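Local atomic coordinates of ricin B lectin (Clostridium thermocellum, PDB entry 3VSF), a protein that probably hydrolyses beta-1,3-galactans from the chain end as a family 43 glycoside hydrolase and carries a ricin-type lectin module that binds galactose. Residues A[428-434]-A[480-485]. Sequence-based numbering, arbitrary orientation.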
# COMPACT_ATOMS: atom_id res chain seq x y z
N LYS A 428 21.76 13.72 -10.40
CA LYS A 428 22.25 13.57 -11.77
C LYS A 428 23.68 14.08 -11.88
O LYS A 428 24.21 14.22 -12.97
CB LYS A 428 21.36 14.36 -12.73
CG LYS A 428 19.98 13.76 -12.96
CD LYS A 428 19.78 13.42 -14.43
CE LYS A 428 18.31 13.21 -14.76
NZ LYS A 428 18.11 12.83 -16.19
N GLU A 429 24.29 14.36 -10.73
CA GLU A 429 25.61 15.00 -10.70
C GLU A 429 26.73 14.02 -10.36
O GLU A 429 26.49 12.98 -9.75
CB GLU A 429 25.61 16.16 -9.70
CG GLU A 429 24.46 17.14 -9.90
CD GLU A 429 24.52 17.84 -11.24
OE1 GLU A 429 25.62 18.24 -11.67
OE2 GLU A 429 23.45 17.99 -11.88
N ASP A 430 27.95 14.37 -10.77
CA ASP A 430 29.12 13.60 -10.38
C ASP A 430 29.30 13.66 -8.87
O ASP A 430 29.10 14.70 -8.25
CB ASP A 430 30.38 14.14 -11.07
CG ASP A 430 30.46 13.75 -12.53
OD1 ASP A 430 29.83 12.74 -12.92
OD2 ASP A 430 31.16 14.44 -13.30
N GLY A 431 29.69 12.53 -8.28
CA GLY A 431 29.92 12.47 -6.85
C GLY A 431 28.65 12.18 -6.07
O GLY A 431 28.66 12.14 -4.84
N GLY A 432 27.55 11.99 -6.80
CA GLY A 432 26.27 11.67 -6.18
C GLY A 432 26.34 10.36 -5.42
O GLY A 432 26.53 9.29 -6.01
N VAL A 433 26.17 10.44 -4.11
CA VAL A 433 26.29 9.27 -3.24
C VAL A 433 25.24 8.20 -3.54
O VAL A 433 24.09 8.50 -3.85
CB VAL A 433 26.19 9.68 -1.75
CG1 VAL A 433 25.36 8.68 -0.97
CG2 VAL A 433 27.58 9.83 -1.15
N LEU A 434 25.66 6.94 -3.44
CA LEU A 434 24.75 5.81 -3.58
C LEU A 434 24.37 5.26 -2.21
O LEU A 434 25.20 5.17 -1.31
CB LEU A 434 25.38 4.70 -4.43
CG LEU A 434 25.03 4.69 -5.92
CD1 LEU A 434 25.26 6.05 -6.55
CD2 LEU A 434 25.82 3.62 -6.65
N ILE A 480 33.67 5.21 -0.12
CA ILE A 480 32.32 5.62 -0.51
C ILE A 480 32.01 5.24 -1.95
O ILE A 480 32.76 5.55 -2.87
CB ILE A 480 32.12 7.14 -0.35
CG1 ILE A 480 32.16 7.54 1.13
CG2 ILE A 480 30.80 7.57 -0.97
CD1 ILE A 480 33.55 7.59 1.72
N ILE A 481 30.89 4.55 -2.14
CA ILE A 481 30.41 4.22 -3.47
C ILE A 481 29.50 5.33 -3.97
O ILE A 481 28.55 5.72 -3.29
CB ILE A 481 29.65 2.88 -3.50
CG1 ILE A 481 30.56 1.75 -3.01
CG2 ILE A 481 29.13 2.59 -4.89
CD1 ILE A 481 31.81 1.59 -3.84
N GLN A 482 29.78 5.84 -5.16
CA GLN A 482 29.07 7.00 -5.68
C GLN A 482 28.68 6.85 -7.14
O GLN A 482 28.75 5.77 -7.72
CB GLN A 482 29.93 8.26 -5.52
CG GLN A 482 31.19 8.25 -6.37
CD GLN A 482 32.05 9.48 -6.16
OE1 GLN A 482 31.89 10.21 -5.19
NE2 GLN A 482 32.98 9.71 -7.08
N GLN A 483 28.27 7.97 -7.73
CA GLN A 483 27.85 8.03 -9.12
C GLN A 483 28.80 8.96 -9.85
O GLN A 483 29.13 10.03 -9.35
CB GLN A 483 26.42 8.57 -9.19
CG GLN A 483 25.79 8.54 -10.56
CD GLN A 483 24.41 9.18 -10.57
OE1 GLN A 483 23.42 8.56 -10.95
NE2 GLN A 483 24.35 10.44 -10.14
N TRP A 484 29.25 8.56 -11.04
CA TRP A 484 30.21 9.37 -11.78
C TRP A 484 30.18 9.06 -13.27
O TRP A 484 29.85 7.95 -13.68
CB TRP A 484 31.62 9.15 -11.23
CG TRP A 484 32.58 10.25 -11.56
CD1 TRP A 484 33.29 10.41 -12.71
CD2 TRP A 484 32.95 11.35 -10.71
NE1 TRP A 484 34.07 11.53 -12.64
CE2 TRP A 484 33.88 12.13 -11.42
CE3 TRP A 484 32.59 11.74 -9.42
CZ2 TRP A 484 34.45 13.28 -10.89
CZ3 TRP A 484 33.15 12.89 -8.89
CH2 TRP A 484 34.07 13.65 -9.63
N SER A 485 30.54 10.05 -14.08
CA SER A 485 30.58 9.88 -15.53
C SER A 485 31.54 8.77 -15.93
O SER A 485 32.53 8.52 -15.23
CB SER A 485 31.00 11.19 -16.20
OG SER A 485 30.14 12.25 -15.85
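Strands 432-437 and 479-484 meet in the ricin-type beta-trefoil module, where V433 and Q482 form an antiparallel non-hydrogen-bonded pair and L434 N donates to I481 O (3.1 Å). The type II turn from E429 to G432 leads into V433; within it G431 N bonds to Q483 O (2.8 Å), almost straight down the carbonyl bond (C=O...N 176°). The D430 carboxylate stacks on the W484 indole, the planes 11° apart, and D430 CB lies 3.6 Å from the centroid of the six-membered ring of W484, a CH-pi contact. D430 OD1 accepts from S485 OG (3.0 Å) through its syn lone pair, while S485 N arrives from above the carboxylate plane. Q483 is extended, its chi1 of -173° placing CG opposite the backbone N, and NE2 reaches the turn, where it hydrogen-bonds S427 O and makes a weak bond to E429 O. L434 CD2 packs on I481 CG2 (3.9 Å), beside I468. The side chains of Q483 and N444 are about 6 Å apart, those of L434 and D422 about 7 Å; N444 and D422 bind galactose. K466 NZ hydrogen-bonds S485 OG and forms a long, weak ion pair with D430; the paired S485 donors and the indole face together should restrict rotation of the carboxylate.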